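Local coordinates for CLIP-associating protein (Drosophila melanogaster, PDB 4G3A) that tracks microtubule plus ends and stabilises dynamic microtubules, and is required for tubulin incorporation at kinetochore microtubules and for mitotic spindle formation, at residues 45-48 with 49-53; 99-103 with 104-108; 137-141 with 142-146. One frame throughout, in Å; residues are numbered along the deposited sequence.

Contact 1. Residues 45-48 with 49-53; sequences TDMG and FLIDG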
loop_
_atom_site.group_PDB
_atom_site.type_symbol
_atom_site.label_atom_id
_atom_site.label_comp_id
_atom_site.label_asym_id
_atom_site.label_seq_id
_atom_site.Cartn_x
_atom_site.Cartn_y
_atom_site.Cartn_z
ATOM N N THR A 45 -12.892 -19.493 16.632
ATOM C CA THR A 45 -12.952 -20.848 16.103
ATOM C C THR A 45 -11.933 -21.055 14.999
ATOM O O THR A 45 -11.139 -21.993 15.045
ATOM C CB THR A 45 -14.348 -21.176 15.558
ATOM O OG1 THR A 45 -15.263 -21.312 16.651
ATOM C CG2 THR A 45 -14.318 -22.471 14.760
ATOM N N ASP A 46 -11.966 -20.173 14.008
ATOM C CA ASP A 46 -11.064 -20.251 12.865
ATOM C C ASP A 46 -10.867 -18.847 12.304
ATOM O O ASP A 46 -11.822 -18.208 11.864
ATOM C CB ASP A 46 -11.643 -21.182 11.797
ATOM C CG ASP A 46 -10.657 -21.495 10.684
ATOM O OD1 ASP A 46 -9.732 -20.684 10.446
ATOM O OD2 ASP A 46 -10.823 -22.558 10.040
HETATM N N MSE A 47 -9.626 -18.372 12.339
HETATM C CA MSE A 47 -9.296 -17.019 11.893
HETATM C C MSE A 47 -9.683 -16.800 10.435
HETATM O O MSE A 47 -10.107 -15.712 10.053
HETATM C CB MSE A 47 -7.808 -16.745 12.106
HETATM C CG MSE A 47 -7.337 -15.390 11.604
HETATM SE SE MSE A 47 -8.290 -13.885 12.411
HETATM C CE MSE A 47 -7.607 -14.020 14.233
ATOM N N GLY A 48 -9.549 -17.849 9.627
ATOM C CA GLY A 48 -9.924 -17.791 8.227
ATOM C C GLY A 48 -11.357 -17.337 8.033
ATOM O O GLY A 48 -11.680 -16.668 7.053
ATOM N N PHE A 49 -12.223 -17.694 8.976
ATOM C CA PHE A 49 -13.621 -17.282 8.912
ATOM C C PHE A 49 -13.765 -15.766 8.989
ATOM O O PHE A 49 -14.626 -15.182 8.334
ATOM C CB PHE A 49 -14.439 -17.927 10.034
ATOM C CG PHE A 49 -14.789 -19.363 9.787
ATOM C CD1 PHE A 49 -15.406 -19.748 8.609
ATOM C CD2 PHE A 49 -14.530 -20.325 10.749
ATOM C CE1 PHE A 49 -15.739 -21.070 8.388
ATOM C CE2 PHE A 49 -14.861 -21.647 10.534
ATOM C CZ PHE A 49 -15.467 -22.020 9.351
ATOM N N LEU A 50 -12.930 -15.129 9.803
ATOM C CA LEU A 50 -12.978 -13.677 9.907
ATOM C C LEU A 50 -12.443 -13.058 8.628
ATOM O O LEU A 50 -13.002 -12.085 8.119
ATOM C CB LEU A 50 -12.192 -13.174 11.117
ATOM C CG LEU A 50 -12.170 -11.646 11.223
ATOM C CD1 LEU A 50 -13.587 -11.098 11.281
ATOM C CD2 LEU A 50 -11.366 -11.195 12.429
ATOM N N ILE A 51 -11.361 -13.633 8.111
ATOM C CA ILE A 51 -10.770 -13.179 6.850
ATOM C C ILE A 51 -11.782 -13.248 5.720
ATOM O O ILE A 51 -11.954 -12.286 4.973
ATOM C CB ILE A 51 -9.556 -14.022 6.454
ATOM C CG1 ILE A 51 -8.492 -13.952 7.549
ATOM C CG2 ILE A 51 -9.002 -13.559 5.095
ATOM C CD1 ILE A 51 -7.969 -12.534 7.813
ATOM N N ASP A 52 -12.456 -14.389 5.609
ATOM C CA ASP A 52 -13.473 -14.580 4.585
ATOM C C ASP A 52 -14.582 -13.548 4.753
ATOM O O ASP A 52 -15.085 -13.002 3.771
ATOM C CB ASP A 52 -14.053 -15.995 4.652
ATOM C CG ASP A 52 -13.006 -17.075 4.414
ATOM O OD1 ASP A 52 -11.960 -16.777 3.798
ATOM O OD2 ASP A 52 -13.238 -18.226 4.843
ATOM N N GLY A 53 -14.950 -13.280 6.002
ATOM C CA GLY A 53 -16.015 -12.334 6.299
ATOM C C GLY A 53 -15.681 -10.907 5.901
ATOM O O GLY A 53 -16.552 -10.156 5.462
#

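Contact 2. Residues 99-103 with 104-108; sequences LGDSR and DTVRE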
loop_
_atom_site.group_PDB
_atom_site.type_symbol
_atom_site.label_atom_id
_atom_site.label_comp_id
_atom_site.label_asym_id
_atom_site.label_seq_id
_atom_site.Cartn_x
_atom_site.Cartn_y
_atom_site.Cartn_z
ATOM N N LEU A 99 -6.106 1.511 -3.666
ATOM C CA LEU A 99 -5.166 2.616 -3.813
ATOM C C LEU A 99 -5.761 3.606 -4.798
ATOM O O LEU A 99 -5.437 4.787 -4.768
ATOM C CB LEU A 99 -3.798 2.136 -4.308
ATOM C CG LEU A 99 -2.996 1.271 -3.338
ATOM C CD1 LEU A 99 -1.743 0.749 -4.030
ATOM C CD2 LEU A 99 -2.650 2.047 -2.065
ATOM N N GLY A 100 -6.649 3.118 -5.661
ATOM C CA GLY A 100 -7.259 3.955 -6.678
ATOM C C GLY A 100 -8.620 4.506 -6.295
ATOM O O GLY A 100 -9.308 5.117 -7.115
ATOM N N ASP A 101 -9.012 4.301 -5.043
ATOM C CA ASP A 101 -10.324 4.738 -4.593
ATOM C C ASP A 101 -10.460 6.248 -4.704
ATOM O O ASP A 101 -9.497 6.979 -4.473
ATOM C CB ASP A 101 -10.572 4.297 -3.154
ATOM C CG ASP A 101 -12.044 4.193 -2.833
ATOM O OD1 ASP A 101 -12.603 3.085 -2.962
ATOM O OD2 ASP A 101 -12.638 5.221 -2.463
ATOM N N SER A 102 -11.657 6.722 -5.035
ATOM C CA SER A 102 -11.868 8.162 -5.179
ATOM C C SER A 102 -11.831 8.912 -3.842
ATOM O O SER A 102 -11.541 10.108 -3.802
ATOM C CB SER A 102 -13.177 8.452 -5.917
ATOM O OG SER A 102 -14.236 7.664 -5.416
ATOM N N ARG A 103 -12.122 8.197 -2.761
ATOM C CA ARG A 103 -12.153 8.761 -1.416
ATOM C C ARG A 103 -10.758 8.780 -0.788
ATOM O O ARG A 103 -10.133 7.729 -0.618
ATOM C CB ARG A 103 -13.094 7.936 -0.537
ATOM C CG ARG A 103 -14.446 7.598 -1.171
ATOM C CD ARG A 103 -15.302 8.842 -1.345
ATOM N NE ARG A 103 -16.682 8.525 -1.700
ATOM C CZ ARG A 103 -17.619 9.438 -1.949
ATOM N NH1 ARG A 103 -17.327 10.732 -1.888
ATOM N NH2 ARG A 103 -18.848 9.055 -2.264
ATOM N N ASP A 104 -10.276 9.964 -0.416
ATOM C CA ASP A 104 -8.914 10.074 0.105
ATOM C C ASP A 104 -8.633 9.203 1.341
ATOM O O ASP A 104 -7.540 8.648 1.459
ATOM C CB ASP A 104 -8.480 11.535 0.315
ATOM C CG ASP A 104 -9.436 12.326 1.195
ATOM O OD1 ASP A 104 -10.470 11.772 1.622
ATOM O OD2 ASP A 104 -9.150 13.516 1.456
ATOM N N THR A 105 -9.608 9.058 2.239
ATOM C CA THR A 105 -9.388 8.304 3.473
ATOM C C THR A 105 -9.259 6.810 3.190
ATOM O O THR A 105 -8.576 6.091 3.916
ATOM C CB THR A 105 -10.512 8.520 4.534
ATOM O OG1 THR A 105 -11.770 8.060 4.024
ATOM C CG2 THR A 105 -10.622 9.986 4.938
ATOM N N VAL A 106 -9.929 6.338 2.145
ATOM C CA VAL A 106 -9.813 4.936 1.765
ATOM C C VAL A 106 -8.401 4.635 1.251
ATOM O O VAL A 106 -7.789 3.638 1.636
ATOM C CB VAL A 106 -10.889 4.533 0.725
ATOM C CG1 VAL A 106 -10.589 3.177 0.149
ATOM C CG2 VAL A 106 -12.272 4.523 1.368
ATOM N N ARG A 107 -7.870 5.505 0.401
ATOM C CA ARG A 107 -6.500 5.318 -0.083
ATOM C C ARG A 107 -5.522 5.323 1.091
ATOM O O ARG A 107 -4.570 4.543 1.129
ATOM C CB ARG A 107 -6.126 6.414 -1.081
ATOM C CG ARG A 107 -7.038 6.473 -2.296
ATOM C CD ARG A 107 -6.433 7.331 -3.394
ATOM N NE ARG A 107 -6.212 8.699 -2.941
ATOM C CZ ARG A 107 -7.135 9.655 -2.987
ATOM N NH1 ARG A 107 -8.341 9.388 -3.466
ATOM N NH2 ARG A 107 -6.855 10.874 -2.550
ATOM N N GLU A 108 -5.767 6.206 2.051
ATOM C CA GLU A 108 -4.905 6.327 3.225
ATOM C C GLU A 108 -4.826 5.013 3.980
ATOM O O GLU A 108 -3.740 4.499 4.253
ATOM C CB GLU A 108 -5.435 7.404 4.167
ATOM C CG GLU A 108 -5.040 8.816 3.804
ATOM C CD GLU A 108 -5.875 9.851 4.540
ATOM O OE1 GLU A 108 -6.548 9.482 5.529
ATOM O OE2 GLU A 108 -5.860 11.032 4.124
#

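Contact 3. Residues 137-141 with 142-146; sequences FKHKN and AKVRE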
loop_
_atom_site.group_PDB
_atom_site.type_symbol
_atom_site.label_atom_id
_atom_site.label_comp_id
_atom_site.label_asym_id
_atom_site.label_seq_id
_atom_site.Cartn_x
_atom_site.Cartn_y
_atom_site.Cartn_z
ATOM N N PHE A 137 2.492 -0.957 -11.676
ATOM C CA PHE A 137 3.159 -0.091 -12.637
ATOM C C PHE A 137 2.267 0.115 -13.862
ATOM O O PHE A 137 2.226 1.198 -14.435
ATOM C CB PHE A 137 4.528 -0.648 -13.058
ATOM C CG PHE A 137 5.674 -0.204 -12.169
ATOM C CD1 PHE A 137 5.935 1.143 -11.974
ATOM C CD2 PHE A 137 6.501 -1.138 -11.552
ATOM C CE1 PHE A 137 6.993 1.564 -11.162
ATOM C CE2 PHE A 137 7.566 -0.733 -10.736
ATOM C CZ PHE A 137 7.806 0.627 -10.542
ATOM N N LYS A 138 1.539 -0.919 -14.255
ATOM C CA LYS A 138 0.682 -0.831 -15.436
ATOM C C LYS A 138 -0.812 -0.925 -15.111
ATOM O O LYS A 138 -1.612 -1.253 -15.969
ATOM C CB LYS A 138 1.072 -1.903 -16.449
ATOM C CG LYS A 138 2.524 -1.815 -16.903
ATOM C CD LYS A 138 2.790 -2.758 -18.078
ATOM C CE LYS A 138 4.253 -2.748 -18.487
ATOM N NZ LYS A 138 4.718 -1.414 -18.979
ATOM N N HIS A 139 -1.189 -0.625 -13.875
ATOM C CA HIS A 139 -2.607 -0.599 -13.513
ATOM C C HIS A 139 -3.387 0.387 -14.395
ATOM O O HIS A 139 -2.863 1.437 -14.806
ATOM C CB HIS A 139 -2.772 -0.237 -12.036
ATOM C CG HIS A 139 -4.100 -0.653 -11.459
ATOM N ND1 HIS A 139 -5.265 -0.002 -11.759
ATOM C CD2 HIS A 139 -4.419 -1.655 -10.603
ATOM C CE1 HIS A 139 -6.272 -0.581 -11.105
ATOM N NE2 HIS A 139 -5.778 -1.588 -10.405
ATOM N N LYS A 140 -4.637 0.045 -14.696
ATOM C CA LYS A 140 -5.467 0.854 -15.586
ATOM C C LYS A 140 -5.833 2.206 -14.971
ATOM O O LYS A 140 -6.100 3.183 -15.687
ATOM C CB LYS A 140 -6.759 0.105 -15.936
ATOM C CG LYS A 140 -7.710 -0.041 -14.763
ATOM C CD LYS A 140 -8.987 -0.782 -15.194
ATOM C CE LYS A 140 -9.898 -1.045 -14.011
ATOM N NZ LYS A 140 -9.280 -2.011 -13.065
ATOM N N ASN A 141 -5.826 2.257 -13.645
ATOM C CA ASN A 141 -6.206 3.460 -12.921
ATOM C C ASN A 141 -4.968 4.298 -12.569
ATOM O O ASN A 141 -4.063 3.808 -11.896
ATOM C CB ASN A 141 -6.981 3.061 -11.663
ATOM C CG ASN A 141 -7.539 4.254 -10.916
ATOM O OD1 ASN A 141 -6.799 5.123 -10.460
ATOM N ND2 ASN A 141 -8.857 4.294 -10.775
ATOM N N ALA A 142 -4.923 5.544 -13.046
ATOM C CA ALA A 142 -3.768 6.417 -12.828
ATOM C C ALA A 142 -3.513 6.668 -11.343
ATOM O O ALA A 142 -2.381 6.920 -10.940
ATOM C CB ALA A 142 -3.949 7.752 -13.567
ATOM N N LYS A 143 -4.569 6.621 -10.532
ATOM C CA LYS A 143 -4.402 6.889 -9.108
ATOM C C LYS A 143 -3.680 5.726 -8.421
ATOM O O LYS A 143 -2.914 5.939 -7.493
ATOM C CB LYS A 143 -5.729 7.219 -8.419
ATOM C CG LYS A 143 -5.566 7.857 -7.031
ATOM C CD LYS A 143 -4.846 9.201 -7.089
ATOM C CE LYS A 143 -4.901 9.913 -5.740
ATOM N NZ LYS A 143 -4.143 11.204 -5.692
ATOM N N VAL A 144 -3.914 4.501 -8.885
ATOM C CA VAL A 144 -3.104 3.388 -8.415
ATOM C C VAL A 144 -1.635 3.571 -8.799
ATOM O O VAL A 144 -0.739 3.385 -7.967
ATOM C CB VAL A 144 -3.583 2.043 -8.974
ATOM C CG1 VAL A 144 -2.610 0.932 -8.589
ATOM C CG2 VAL A 144 -4.998 1.724 -8.474
ATOM N N ARG A 145 -1.385 3.921 -10.057
ATOM C CA ARG A 145 -0.002 4.079 -10.510
ATOM C C ARG A 145 0.699 5.152 -9.675
ATOM O O ARG A 145 1.820 4.967 -9.227
ATOM C CB ARG A 145 0.048 4.394 -12.010
ATOM C CG ARG A 145 -0.705 3.349 -12.875
ATOM C CD ARG A 145 -0.335 3.462 -14.356
ATOM N NE ARG A 145 -0.698 4.736 -14.967
ATOM C CZ ARG A 145 -1.907 5.028 -15.448
ATOM N NH1 ARG A 145 -2.893 4.145 -15.358
ATOM N NH2 ARG A 145 -2.137 6.211 -16.009
ATOM N N GLU A 146 0.016 6.265 -9.437
ATOM C CA GLU A 146 0.581 7.342 -8.634
ATOM C C GLU A 146 0.778 6.953 -7.163
ATOM O O GLU A 146 1.808 7.263 -6.563
ATOM C CB GLU A 146 -0.317 8.572 -8.703
ATOM C CG GLU A 146 0.231 9.733 -7.895
ATOM C CD GLU A 146 -0.696 10.922 -7.892
ATOM O OE1 GLU A 146 -1.802 10.812 -8.459
ATOM O OE2 GLU A 146 -0.317 11.965 -7.322
#

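Contact 1. Residues 45-48 with 49-53
Asp-46 and Phe-49 meet at the N-cap of helix 47-58, the first helix of the first HEAT repeat of this TOG-like domain. Asp-46 suits the cap because its short carboxylate can turn back to the N-H groups of the first turn, which have no carbonyl of an earlier helical turn to bond: with CG anti to the backbone N (chi1 -170°), OD1 accepts from Gly-48 N at 3.0 Å, the donor lying above the carboxylate plane. Its own O takes the N-H of Phe-49.

The tightly packed side faces inward. Met-47, present as selenomethionine, has a flexible chain bent at chi2 and chi3 that curls beside Leu-50, the two pointing the same way with SE 4.1 Å from Leu-50 CD2. Ile-51 CG1 rests 3.5 Å from Met-47 O. Leu-76 of helix 63-80 touches all three of these side chains, and Leu-50 also reaches helix 9-18, so apolar, shape-adaptable residues fit here.

The solvent side carries the exposed Asp-46, Phe-49 and Asp-52. The Phe-49 ring, which also touches Ile-13, runs across Asp-46 at about a right angle, its CD2 a close 3.2 Å from Asp-46 CB; Thr-45 CG2 sits more loosely at the ring edge, 4.3 Å from Phe-49 CE2. Asp-52 N donates to Gly-48 O at 2.8 Å, which brings its carboxylate beside the same oxygen: Asp-52 OD2 is 3.1 Å from Gly-48 O, two acceptors in a probably mildly unfavourable approach.

Contact 2. Residues 99-103 with 104-108
Leu-99 packs its side chain on Ala-110, Gln-111 and Leu-114 of helix 104-119 and on Glu-147 of helix 142-159, while its carbonyl faces Arg-107, with Leu-99 O 3.1 Å from Arg-107 CD. That O is buried without a hydrogen-bond partner, covered by the aliphatic part of the arginine.

Asp-101 works with both backbone and side chain. Its O receives Arg-107 NH1 at 2.9 Å in a fairly straight bond (162°) lying in the guanidinium plane. The branched Val-106 presents CG1 to the aspartate, 3.5 Å from Asp-101 CG, and CG2 to Arg-103 CB. Asp-101 OD2 accepts from Arg-103 N at 3.0 Å, while OD1 pairs with Arg-98 in a salt bridge.

Ser-102 contributes its O, a second, weak acceptor for Arg-107 NH1. Arg-103 occupies the N-cap position: its O receives weak bonds from the N-H groups of Val-106 and Arg-107.

The long chain of Arg-107 lets CG and CD lie along Leu-99 O while NH1 reaches Asp-101 O; the bend at chi3 (-60°) folds the guanidinium back so that one face lies over Asp-104 CA, and NE makes a weak, long ion pair with Glu-147. A leucine in its place would probably leave the carbonyls of Asp-101 and Ser-102 without this donor and the loop freer to move.

An Asx turn at Asp-101, followed directly by the helix start and tied down by Arg-107, thus forms the bend between the two helices of the second HEAT repeat.

Contact 3. Residues 137-141 with 142-146
His-139 lays its ring against Val-144, whose CG2 sits over the ring centre in a CH-pi contact, 3.7 Å from the centroid. The setting is a side-chain N-cap by Asn-141, preceded by this histidine, in the loop joining helices 125-136 and 142-159 of the TOG solenoid. A first torsion of -159° swings the imidazole beside its carbonyl carbon, one face to the valine. ND1 can then accept from Asn-141 N at 3.0 Å, almost exactly in the ring plane. NE2 is bonded to Asp-97, so the pattern is consistent with a proton on NE2. An imidazole fits here because it joins a flat face to two polar edge atoms.

Asn-141 caps helix 142-159. Its amide is carried forward by a first torsion of -174°, and OD1 takes the N-H of Lys-143 at 2.7 Å, in the carbonyl plane, with a weaker bond from Val-144 N. The side chains of Asn-141 and Lys-143 run alongside each other, OD1 close to Lys-143 CB.

Arg-145 is bent at chi3 (-63°), which carries its guanidinium back over Ala-142 CA. NH1 gives a bond of 2.8 Å to His-139 O, and CD passes 3.4 Å from Phe-137 O.

Around this turn, Arg-145 NE forms a salt bridge with Asp-179, the small Ala-142 suits the packing that it and Arg-145 make on Val-184 of helix 182-199, and the Phe-137 ring meets Phe-148 edge-to-face and leans on helix 170-175.

How the contacts relate
All three contacts stand at the start of a helix in the TOG-like solenoid, but they are unevenly spaced. Contacts 2 and 3 are neighbours, their centres 13 Å apart, and follow one plan: a side chain two residues before the cap holds the cap residue's N-H, and an arginine four residues after the cap gives NH1 to that same residue's carbonyl. They touch directly, Arg-107 NE lying 3.3 Å from Lys-143 CE and Gly-100 N 3.5 Å from Val-144 CG2. Contact 1 is about 25 Å from contact 2 and 31 Å from contact 3, centre to centre, and touches neither. In related TOG domains the loops within HEAT repeats form the tubulin-binding edge; that of contact 2 may do likewise.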